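Local coordinates for protein flavin-dependent thymidylate synthase (Helicobacter pylori, PDB 3AH5) that catalyses the FAD-dependent reductive methylation of dUMP to dTMP, with methylenetetrahydrofolate as methyl donor and NADPH as reductant, working as a homotetramer, at residues A[37-42]-A[198-203]; A[78-83]-A[158-163]; A[99-104]-A[124-129]. All coordinates share one frame; numbering follows the deposited sequence.

Contact 1 of 3, residues A[37-42]-A[198-203]; sequences ELIHRV and HQYLFE
Y200 reaches from the turn at 198-203 to the flank of helix 33-43, where it meets H40 and I39. The bond to its CB runs past the helix, and a chi1 of 78°, which leaves CG tucked over the backbone, turns the ring back across to it. Going out along the ring, CD1 of Y200 lies 4.1 Å from H40 CD2, and the next atom, Y200 CE1, comes closest, 3.6 Å from H40 CB. That carbon approaches the ring obliquely, and the two side chains run antiparallel, each with its tip toward the other's backbone. At the tip, Y200 OH sits 4.0 Å from I39 CB, but its hydrogen bond is to the main-chain O of K36, just ahead on the same helix.

The imidazole of H40 presents its edge to the main chain of the turn, with H40 CD2 3.5 Å from Y200 O. L201 fills in behind: its CD1 lies over one face of the Y200 ring, toward the rim, and is 3.9 Å from H40 CB, while L201 CD2 packs 3.7 Å from I39 CG2. The I39 and L201 chains are roughly perpendicular. I39 continues inward onto A14 and S15 of helix 12-22, and F202, pointing away from this contact, packs on helix 164-174.

Between the two segments themselves the join is therefore van der Waals in character, with the buried I39 and L201 on its inner side. The tyrosine adds the polar tie, spending its hydroxyl on a helix carbonyl next door rather than on a side chain.

Contact 2 of 3, residues A[78-83]-A[158-163]; sequences ASLSVK and LAYSIN. With FAD (flavin-adenine dinucleotide), chain N.
Two pairs of backbone hydrogen bonds join strands 79-82 and 155-163. S79 and S161 form one hydrogen-bonded pair, with S161 N 2.9 Å from S79 O at a nearly straight 175°; S81 and A159 form the other, S81 N lying 3.1 Å from A159 O. The outer edge of strand 79-82 holds the flavin instead. FAD N3 donates to V82 O at 2.9 Å, a bond bent to 137°, and ties the pyrimidine edge of the isoalloxazine to the backbone. V82 N also faces FAD O2, but implausibly close as modelled, so that bond's length is doubtful.

S79, S81, A159 and S161 share one face of the sheet. A second subunit closes over it: its H54 bonds to S81 OG and S161 OG, and its E53 to S79 OG.

The other face carries L80, V82, L158 and Y160. Y160 CG is anti to the backbone N (chi1 -166°), and the ring leans toward the neighbouring strand; its edge meets L80, with L80 CB 3.9 Å from Y160 CD1. Y160 OH ends 3.5 Å from A78 CB. V82 and L158 stand next to one another with the same heading, V82 CG2 3.9 Å from L158 CB, and L72 of helix 66-72 packs against L158 and Y160.

This is a regular antiparallel ladder at one edge of the chain's own sheet, where the ThyX motif supplies a strand to a FAD site formed by three monomers, and V82 and K83 also touch dUMP.

Contact 3 of 3, residues A[99-104]-A[124-129]; sequences LPLNET and MSVLAL
The cis-proline loop that leads into helix 103-109 rests here against helix 119-138, its two leucines, L99 and L101, lying on V126 and L127. L101 sits at the centre of an inverse gamma turn, in which N102 N bonds back to P100 O at 2.8 Å. Its side chain points at the helix, and the CD1 methyl does most of the touching: L101 CD1 lies 3.6 Å from V126 CG1 and 3.7 Å from L127 CD1, so it rests against both helix residues at once. The second branch, L101 CD2, is 3.8 Å from that same L127 CD1. The L101 and V126 chains run past one another, tips toward opposite backbones, whereas L127 is set nearly square to L101.

L99 comes in from the other side of the cis peptide. It too stands roughly perpendicular to L127, bringing L99 CD1 to 3.9 Å from L127 CD1. One methyl of L127 thus serves both leucines of the loop. V126 CG1 is anti to the backbone N (chi1 180°), which sends this branch toward L101; the valine also packs on L106 and A109 of helix 103-109.

Beyond the leucines, N102 takes the N-cap position of helix 103-109. Its OD1 accepts a weak bond from T104 N. T104 OG1 also donates, lying 3.1 Å from N102 OD1 and tilted 27° from the plane of that carbonyl; N105 N is a third donor. On the far flank of the longer helix, S125 and M124 pack against a third subunit.

Between the two segments the touching is done by aliphatic methyls, so the fit rests on shape and not on bond direction, while P100 O is used in the gamma turn and N102 OD1 at the cap that starts the next helix.

In the fold
Along the chain each contact lies within the span of the one before: contact 3 within contact 2, and contact 2 within contact 1, which joins 37-42 to 198-203. Contact 2 is central, on the antiparallel sheet, its centre about 8 Å from the chain's centre. Contact 1 lies about 23 Å from it, centre to centre, with nearest atoms about 6 Å apart. Centre to centre, contact 3 is about 31 Å from contact 2 and about 46 Å from contact 1. Contacts 1 and 3, each packing a loop or turn on a helix (33-43 and 119-138), thus lie on opposite sides of the chain's centre; contacts 2 and 3 both also touch the third subunit of the tetramer.

Contact 1 of 3, residues A[37-42]-A[198-203]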
loop_
_atom_site.group_PDB
_atom_site.type_symbol
_atom_site.label_atom_id
_atom_site.label_comp_id
_atom_site.label_asym_id
_atom_site.label_seq_id
_atom_site.Cartn_x
_atom_site.Cartn_y
_atom_site.Cartn_z
ATOM N N GLU A 37 -26.304 9.055 -6.092
ATOM C CA GLU A 37 -26.478 7.924 -6.991
ATOM C C GLU A 37 -25.237 7.726 -7.856
ATOM O O GLU A 37 -24.908 6.605 -8.247
ATOM C CB GLU A 37 -27.701 8.171 -7.874
ATOM C CG GLU A 37 -28.142 6.993 -8.721
ATOM C CD GLU A 37 -29.376 7.325 -9.543
ATOM O OE1 GLU A 37 -30.388 7.751 -8.941
ATOM O OE2 GLU A 37 -29.334 7.161 -10.784
ATOM N N LEU A 38 -24.554 8.826 -8.153
ATOM C CA LEU A 38 -23.351 8.794 -8.976
ATOM C C LEU A 38 -22.237 8.006 -8.283
ATOM O O LEU A 38 -21.608 7.137 -8.894
ATOM C CB LEU A 38 -22.884 10.226 -9.264
ATOM C CG LEU A 38 -21.642 10.453 -10.132
ATOM C CD1 LEU A 38 -21.854 9.898 -11.534
ATOM C CD2 LEU A 38 -21.361 11.946 -10.194
ATOM N N ILE A 39 -22.006 8.308 -7.007
ATOM C CA ILE A 39 -20.971 7.635 -6.224
ATOM C C ILE A 39 -21.144 6.115 -6.237
ATOM O O ILE A 39 -20.169 5.365 -6.234
ATOM C CB ILE A 39 -20.984 8.133 -4.758
ATOM C CG1 ILE A 39 -20.630 9.618 -4.717
ATOM C CG2 ILE A 39 -20.000 7.337 -3.911
ATOM C CD1 ILE A 39 -20.675 10.216 -3.338
ATOM N N HIS A 40 -22.393 5.666 -6.263
ATOM C CA HIS A 40 -22.700 4.242 -6.259
ATOM C C HIS A 40 -22.593 3.603 -7.638
ATOM O O HIS A 40 -22.245 2.432 -7.754
ATOM C CB HIS A 40 -24.102 4.027 -5.684
ATOM C CG HIS A 40 -24.529 2.594 -5.641
ATOM N ND1 HIS A 40 -24.994 1.923 -6.752
ATOM C CD2 HIS A 40 -24.547 1.699 -4.626
ATOM C CE1 HIS A 40 -25.281 0.677 -6.422
ATOM N NE2 HIS A 40 -25.019 0.515 -5.138
ATOM N N ARG A 41 -22.884 4.375 -8.680
ATOM C CA ARG A 41 -22.823 3.871 -10.050
ATOM C C ARG A 41 -21.388 3.800 -10.563
ATOM O O ARG A 41 -20.984 2.807 -11.174
ATOM C CB ARG A 41 -23.634 4.771 -10.979
ATOM C CG ARG A 41 -23.977 4.137 -12.318
ATOM C CD ARG A 41 -24.438 5.196 -13.300
ATOM N NE ARG A 41 -23.302 5.884 -13.912
ATOM C CZ ARG A 41 -23.339 7.123 -14.393
ATOM N NH1 ARG A 41 -24.461 7.831 -14.330
ATOM N NH2 ARG A 41 -22.256 7.651 -14.952
ATOM N N VAL A 42 -20.625 4.863 -10.324
ATOM C CA VAL A 42 -19.238 4.925 -10.771
ATOM C C VAL A 42 -18.304 4.269 -9.761
ATOM O O VAL A 42 -17.430 3.474 -10.127
ATOM C CB VAL A 42 -18.793 6.392 -10.999
ATOM C CG1 VAL A 42 -17.317 6.445 -11.367
ATOM C CG2 VAL A 42 -19.630 7.018 -12.103
ATOM N N HIS A 198 -24.478 6.943 4.396
ATOM C CA HIS A 198 -23.465 6.225 3.606
ATOM C C HIS A 198 -23.653 4.718 3.419
ATOM O O HIS A 198 -23.069 4.129 2.512
ATOM C CB HIS A 198 -22.066 6.415 4.214
ATOM C CG HIS A 198 -21.610 7.840 4.296
ATOM N ND1 HIS A 198 -20.282 8.197 4.195
ATOM C CD2 HIS A 198 -22.292 8.992 4.509
ATOM C CE1 HIS A 198 -20.166 9.505 4.339
ATOM N NE2 HIS A 198 -21.371 10.011 4.533
ATOM N N GLN A 199 -24.448 4.093 4.274
ATOM C CA GLN A 199 -24.635 2.652 4.206
ATOM C C GLN A 199 -24.978 2.046 2.845
ATOM O O GLN A 199 -24.648 0.888 2.584
ATOM C CB GLN A 199 -25.667 2.219 5.251
ATOM C CG GLN A 199 -25.221 2.495 6.686
ATOM C CD GLN A 199 -26.213 1.996 7.728
ATOM O OE1 GLN A 199 -27.415 2.254 7.634
ATOM N NE2 GLN A 199 -25.711 1.287 8.732
ATOM N N TYR A 200 -25.617 2.815 1.970
ATOM C CA TYR A 200 -25.993 2.295 0.657
ATOM C C TYR A 200 -24.775 1.948 -0.200
ATOM O O TYR A 200 -24.883 1.232 -1.202
ATOM C CB TYR A 200 -26.874 3.308 -0.080
ATOM C CG TYR A 200 -26.125 4.466 -0.696
ATOM C CD1 TYR A 200 -25.957 4.552 -2.077
ATOM C CD2 TYR A 200 -25.628 5.500 0.094
ATOM C CE1 TYR A 200 -25.321 5.644 -2.659
ATOM C CE2 TYR A 200 -24.989 6.598 -0.477
ATOM C CZ TYR A 200 -24.841 6.665 -1.852
ATOM O OH TYR A 200 -24.221 7.759 -2.417
ATOM N N LEU A 201 -23.618 2.462 0.205
ATOM C CA LEU A 201 -22.360 2.220 -0.493
ATOM C C LEU A 201 -21.708 0.929 -0.012
ATOM O O LEU A 201 -20.719 0.479 -0.585
ATOM C CB LEU A 201 -21.401 3.376 -0.230
ATOM C CG LEU A 201 -21.103 4.409 -1.313
ATOM C CD1 LEU A 201 -22.277 4.573 -2.244
ATOM C CD2 LEU A 201 -20.740 5.723 -0.636
ATOM N N PHE A 202 -22.269 0.331 1.035
ATOM C CA PHE A 202 -21.691 -0.881 1.608
ATOM C C PHE A 202 -22.647 -2.057 1.753
ATOM O O PHE A 202 -22.215 -3.177 2.003
ATOM C CB PHE A 202 -21.103 -0.553 2.989
ATOM C CG PHE A 202 -20.116 0.566 2.973
ATOM C CD1 PHE A 202 -18.804 0.349 2.571
ATOM C CD2 PHE A 202 -20.503 1.852 3.326
ATOM C CE1 PHE A 202 -17.882 1.405 2.519
ATOM C CE2 PHE A 202 -19.598 2.914 3.278
ATOM C CZ PHE A 202 -18.282 2.690 2.873
ATOM N N GLU A 203 -23.940 -1.806 1.606
ATOM C CA GLU A 203 -24.935 -2.861 1.762
ATOM C C GLU A 203 -24.690 -4.146 0.988
ATOM O O GLU A 203 -24.762 -5.232 1.554
ATOM C CB GLU A 203 -26.317 -2.342 1.390
ATOM C CG GLU A 203 -26.847 -1.290 2.312
ATOM C CD GLU A 203 -28.337 -1.133 2.168
ATOM O OE1 GLU A 203 -29.062 -2.109 2.481
ATOM O OE2 GLU A 203 -28.779 -0.044 1.738
#

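Contact 2 of 3, residues A[78-83]-A[158-163]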
loop_
_atom_site.group_PDB
_atom_site.type_symbol
_atom_site.label_atom_id
_atom_site.label_comp_id
_atom_site.label_asym_id
_atom_site.label_seq_id
_atom_site.Cartn_x
_atom_site.Cartn_y
_atom_site.Cartn_z
ATOM N N ALA A 78 -5.225 0.149 5.727
ATOM C CA ALA A 78 -6.023 0.731 6.795
ATOM C C ALA A 78 -5.024 1.187 7.844
ATOM O O ALA A 78 -3.838 0.878 7.739
ATOM C CB ALA A 78 -6.965 -0.308 7.380
ATOM N N SER A 79 -5.495 1.915 8.851
ATOM C CA SER A 79 -4.613 2.417 9.904
ATOM C C SER A 79 -5.169 2.092 11.280
ATOM O O SER A 79 -6.383 2.179 11.517
ATOM C CB SER A 79 -4.437 3.934 9.784
ATOM O OG SER A 79 -3.946 4.287 8.505
ATOM N N LEU A 80 -4.277 1.727 12.193
ATOM C CA LEU A 80 -4.707 1.401 13.535
ATOM C C LEU A 80 -3.703 1.721 14.624
ATOM O O LEU A 80 -2.489 1.705 14.413
ATOM C CB LEU A 80 -5.114 -0.076 13.617
ATOM C CG LEU A 80 -4.222 -1.186 13.060
ATOM C CD1 LEU A 80 -4.933 -2.523 13.245
ATOM C CD2 LEU A 80 -3.950 -0.958 11.585
ATOM N N SER A 81 -4.241 2.052 15.791
ATOM C CA SER A 81 -3.451 2.345 16.978
ATOM C C SER A 81 -4.115 1.418 17.973
ATOM O O SER A 81 -5.268 1.621 18.358
ATOM C CB SER A 81 -3.605 3.809 17.375
ATOM O OG SER A 81 -3.137 4.646 16.331
ATOM N N VAL A 82 -3.381 0.381 18.357
ATOM C CA VAL A 82 -3.868 -0.661 19.240
ATOM C C VAL A 82 -3.273 -0.705 20.636
ATOM O O VAL A 82 -2.066 -0.514 20.837
ATOM C CB VAL A 82 -3.628 -2.043 18.592
ATOM C CG1 VAL A 82 -4.391 -3.143 19.356
ATOM C CG2 VAL A 82 -4.031 -1.994 17.117
ATOM N N LYS A 83 -4.147 -0.972 21.600
ATOM C CA LYS A 83 -3.761 -1.108 22.990
ATOM C C LYS A 83 -2.601 -2.105 23.012
ATOM O O LYS A 83 -2.702 -3.204 22.453
ATOM C CB LYS A 83 -4.950 -1.655 23.785
ATOM C CG LYS A 83 -4.648 -2.066 25.213
ATOM C CD LYS A 83 -5.919 -2.553 25.917
ATOM C CE LYS A 83 -5.620 -2.982 27.342
ATOM N NZ LYS A 83 -6.794 -3.613 28.014
ATOM N N LEU A 158 -8.845 -0.600 20.162
ATOM C CA LEU A 158 -8.102 0.076 19.110
ATOM C C LEU A 158 -8.853 1.168 18.374
ATOM O O LEU A 158 -10.083 1.153 18.285
ATOM C CB LEU A 158 -7.608 -0.940 18.077
ATOM C CG LEU A 158 -8.693 -1.662 17.267
ATOM C CD1 LEU A 158 -8.179 -1.992 15.869
ATOM C CD2 LEU A 158 -9.128 -2.910 18.005
ATOM N N ALA A 159 -8.092 2.127 17.861
ATOM C CA ALA A 159 -8.645 3.207 17.060
ATOM C C ALA A 159 -8.421 2.652 15.658
ATOM O O ALA A 159 -7.330 2.172 15.342
ATOM C CB ALA A 159 -7.857 4.488 17.259
ATOM N N TYR A 160 -9.444 2.715 14.817
ATOM C CA TYR A 160 -9.338 2.154 13.481
ATOM C C TYR A 160 -9.868 3.100 12.400
ATOM O O TYR A 160 -11.021 3.530 12.455
ATOM C CB TYR A 160 -10.116 0.839 13.466
ATOM C CG TYR A 160 -9.858 -0.038 12.276
ATOM C CD1 TYR A 160 -8.616 -0.647 12.092
ATOM C CD2 TYR A 160 -10.858 -0.271 11.330
ATOM C CE1 TYR A 160 -8.374 -1.471 10.995
ATOM C CE2 TYR A 160 -10.626 -1.088 10.232
ATOM C CZ TYR A 160 -9.382 -1.687 10.071
ATOM O OH TYR A 160 -9.159 -2.516 8.997
ATOM N N SER A 161 -9.021 3.419 11.423
ATOM C CA SER A 161 -9.401 4.303 10.323
ATOM C C SER A 161 -9.258 3.557 9.000
ATOM O O SER A 161 -8.292 2.821 8.801
ATOM C CB SER A 161 -8.524 5.555 10.316
ATOM O OG SER A 161 -8.654 6.241 11.542
ATOM N N ILE A 162 -10.209 3.766 8.091
ATOM C CA ILE A 162 -10.201 3.064 6.815
ATOM C C ILE A 162 -11.059 3.796 5.779
ATOM O O ILE A 162 -12.089 4.382 6.124
ATOM C CB ILE A 162 -10.739 1.630 7.037
ATOM C CG1 ILE A 162 -10.608 0.791 5.780
ATOM C CG2 ILE A 162 -12.195 1.678 7.456
ATOM C CD1 ILE A 162 -10.910 -0.680 6.050
ATOM N N ASN A 163 -10.641 3.781 4.513
ATOM C CA ASN A 163 -11.423 4.450 3.478
ATOM C C ASN A 163 -12.476 3.498 2.914
ATOM O O ASN A 163 -12.386 2.280 3.090
ATOM C CB ASN A 163 -10.527 5.013 2.352
ATOM C CG ASN A 163 -9.910 3.935 1.464
ATOM O OD1 ASN A 163 -10.551 2.939 1.124
ATOM N ND2 ASN A 163 -8.666 4.154 1.057
HETATM P PA FAD N . 5.034 -0.742 7.344
HETATM O O1A FAD N . 5.928 -1.754 8.030
HETATM O O2A FAD N . 3.564 -1.057 7.192
HETATM O O5B FAD N . 5.706 -0.229 6.125
HETATM C C5B FAD N . 5.118 0.706 5.261
HETATM C C4B FAD N . 5.858 2.038 5.157
HETATM O O4B FAD N . 4.998 2.681 4.190
HETATM C C3B FAD N . 5.832 2.959 6.402
HETATM O O3B FAD N . 7.101 3.151 7.006
HETATM C C2B FAD N . 5.247 4.272 5.895
HETATM O O2B FAD N . 6.174 5.287 5.571
HETATM C C1B FAD N . 4.404 3.869 4.710
HETATM N N9A FAD N . 2.981 3.568 4.953
HETATM C C8A FAD N . 2.344 2.350 5.009
HETATM N N7A FAD N . 1.062 2.406 5.230
HETATM C C5A FAD N . 0.812 3.762 5.329
HETATM C C6A FAD N . -0.399 4.486 5.557
HETATM N N6A FAD N . -1.571 3.856 5.715
HETATM N N1A FAD N . -0.329 5.850 5.606
HETATM C C2A FAD N . 0.885 6.457 5.435
HETATM N N3A FAD N . 2.080 5.875 5.210
HETATM C C4A FAD N . 1.956 4.480 5.171
HETATM N N1 FAD N . 1.154 0.004 17.326
HETATM C C2 FAD N . 0.085 0.264 18.094
HETATM O O2 FAD N . -1.073 0.282 17.616
HETATM N N3 FAD N . 0.270 0.479 19.482
HETATM C C4 FAD N . 1.527 0.498 20.128
HETATM O O4 FAD N . 1.595 0.688 21.363
HETATM C C4X FAD N . 2.647 0.270 19.278
HETATM N N5 FAD N . 3.962 0.262 19.821
HETATM C C5X FAD N . 5.034 -0.028 18.965
HETATM C C6 FAD N . 6.370 -0.052 19.502
HETATM C C7 FAD N . 7.470 -0.345 18.712
HETATM C C7M FAD N . 8.857 -0.353 19.378
HETATM C C8 FAD N . 7.297 -0.631 17.328
HETATM C C8M FAD N . 8.451 -0.959 16.403
HETATM C C9 FAD N . 5.964 -0.612 16.770
HETATM C C9A FAD N . 4.826 -0.318 17.548
HETATM N N10 FAD N . 3.441 -0.289 17.038
HETATM C C10 FAD N . 2.407 0.002 17.893
HETATM C "C1'" FAD N . 3.018 -0.552 15.644
HETATM C "C2'" FAD N . 3.654 0.373 14.668
HETATM O "O2'" FAD N . 3.358 1.697 15.105
HETATM C "C3'" FAD N . 3.173 0.131 13.243
HETATM O "O3'" FAD N . 3.454 -1.204 12.867
HETATM C "C4'" FAD N . 3.947 1.047 12.326
HETATM O "O4'" FAD N . 3.716 2.413 12.715
HETATM C "C5'" FAD N . 3.576 0.928 10.861
HETATM O "O5'" FAD N . 4.551 1.794 10.318
HETATM P P FAD N . 5.717 1.082 9.585
HETATM O O1P FAD N . 6.705 2.100 9.235
HETATM O O2P FAD N . 6.115 -0.104 10.408
HETATM O O3P FAD N . 5.033 0.560 8.239
#

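Contact 3 of 3, residues A[99-104]-A[124-129]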
loop_
_atom_site.group_PDB
_atom_site.type_symbol
_atom_site.label_atom_id
_atom_site.label_comp_id
_atom_site.label_asym_id
_atom_site.label_seq_id
_atom_site.Cartn_x
_atom_site.Cartn_y
_atom_site.Cartn_z
ATOM N N LEU A 99 -10.219 -17.337 40.513
ATOM C CA LEU A 99 -10.516 -18.698 40.935
ATOM C C LEU A 99 -10.947 -18.695 42.400
ATOM O O LEU A 99 -10.518 -17.839 43.179
ATOM C CB LEU A 99 -9.287 -19.597 40.742
ATOM C CG LEU A 99 -9.034 -20.203 39.357
ATOM C CD1 LEU A 99 -10.088 -21.244 39.044
ATOM C CD2 LEU A 99 -9.050 -19.119 38.309
ATOM N N PRO A 100 -11.819 -19.641 42.793
ATOM C CA PRO A 100 -12.417 -20.695 41.962
ATOM C C PRO A 100 -13.332 -20.133 40.879
ATOM O O PRO A 100 -13.774 -18.984 40.958
ATOM C CB PRO A 100 -13.195 -21.536 42.971
ATOM C CG PRO A 100 -12.433 -21.335 44.240
ATOM C CD PRO A 100 -12.165 -19.849 44.207
ATOM N N LEU A 101 -13.619 -20.966 39.884
ATOM C CA LEU A 101 -14.476 -20.589 38.765
ATOM C C LEU A 101 -15.952 -20.513 39.139
ATOM O O LEU A 101 -16.753 -21.314 38.669
ATOM C CB LEU A 101 -14.292 -21.585 37.616
ATOM C CG LEU A 101 -13.525 -21.148 36.363
ATOM C CD1 LEU A 101 -12.283 -20.351 36.728
ATOM C CD2 LEU A 101 -13.153 -22.386 35.559
ATOM N N ASN A 102 -16.319 -19.548 39.976
ATOM C CA ASN A 102 -17.713 -19.409 40.368
ATOM C C ASN A 102 -18.411 -18.392 39.481
ATOM O O ASN A 102 -17.780 -17.743 38.645
ATOM C CB ASN A 102 -17.832 -18.992 41.834
ATOM C CG ASN A 102 -17.197 -17.656 42.107
ATOM O OD1 ASN A 102 -17.563 -16.649 41.502
ATOM N ND2 ASN A 102 -16.238 -17.633 43.026
ATOM N N GLU A 103 -19.715 -18.257 39.685
ATOM C CA GLU A 103 -20.551 -17.357 38.903
ATOM C C GLU A 103 -20.124 -15.891 38.869
ATOM O O GLU A 103 -20.268 -15.237 37.832
ATOM C CB GLU A 103 -21.998 -17.472 39.390
ATOM C CG GLU A 103 -23.011 -16.635 38.627
ATOM C CD GLU A 103 -24.451 -17.037 38.952
ATOM O OE1 GLU A 103 -24.784 -17.145 40.156
ATOM O OE2 GLU A 103 -25.246 -17.240 38.004
ATOM N N THR A 104 -19.597 -15.362 39.972
ATOM C CA THR A 104 -19.192 -13.955 39.970
ATOM C C THR A 104 -17.775 -13.724 39.443
ATOM O O THR A 104 -17.451 -12.624 39.005
ATOM C CB THR A 104 -19.307 -13.303 41.376
ATOM O OG1 THR A 104 -18.175 -13.666 42.174
ATOM C CG2 THR A 104 -20.585 -13.748 42.069
ATOM N N MET A 124 -11.360 -22.539 30.280
ATOM C CA MET A 124 -9.926 -22.584 29.999
ATOM C C MET A 124 -9.308 -21.201 29.813
ATOM O O MET A 124 -8.183 -20.956 30.248
ATOM C CB MET A 124 -9.657 -23.443 28.762
ATOM C CG MET A 124 -10.097 -24.881 28.945
ATOM S SD MET A 124 -9.339 -25.628 30.401
ATOM C CE MET A 124 -9.224 -27.368 29.853
ATOM N N SER A 125 -10.043 -20.301 29.167
ATOM C CA SER A 125 -9.555 -18.946 28.950
ATOM C C SER A 125 -9.334 -18.263 30.296
ATOM O O SER A 125 -8.340 -17.573 30.494
ATOM C CB SER A 125 -10.560 -18.133 28.127
ATOM O OG SER A 125 -10.585 -18.542 26.770
ATOM N N VAL A 126 -10.269 -18.461 31.223
ATOM C CA VAL A 126 -10.174 -17.859 32.549
ATOM C C VAL A 126 -8.997 -18.457 33.318
ATOM O O VAL A 126 -8.352 -17.781 34.127
ATOM C CB VAL A 126 -11.465 -18.082 33.355
ATOM C CG1 VAL A 126 -11.338 -17.448 34.737
ATOM C CG2 VAL A 126 -12.643 -17.488 32.605
ATOM N N LEU A 127 -8.718 -19.731 33.070
ATOM C CA LEU A 127 -7.606 -20.371 33.748
ATOM C C LEU A 127 -6.331 -19.728 33.219
ATOM O O LEU A 127 -5.380 -19.500 33.966
ATOM C CB LEU A 127 -7.619 -21.882 33.486
ATOM C CG LEU A 127 -8.134 -22.776 34.625
ATOM C CD1 LEU A 127 -9.369 -22.185 35.290
ATOM C CD2 LEU A 127 -8.439 -24.155 34.059
ATOM N N ALA A 128 -6.322 -19.407 31.932
ATOM C CA ALA A 128 -5.151 -18.778 31.345
ATOM C C ALA A 128 -5.043 -17.349 31.870
ATOM O O ALA A 128 -3.944 -16.837 32.080
ATOM C CB ALA A 128 -5.258 -18.783 29.828
ATOM N N LEU A 129 -6.188 -16.707 32.084
ATOM C CA LEU A 129 -6.203 -15.341 32.594
ATOM C C LEU A 129 -5.644 -15.316 34.013
ATOM O O LEU A 129 -4.831 -14.456 34.359
ATOM C CB LEU A 129 -7.626 -14.782 32.595
ATOM C CG LEU A 129 -7.782 -13.385 33.218
ATOM C CD1 LEU A 129 -7.028 -12.363 32.367
ATOM C CD2 LEU A 129 -9.265 -13.009 33.315
#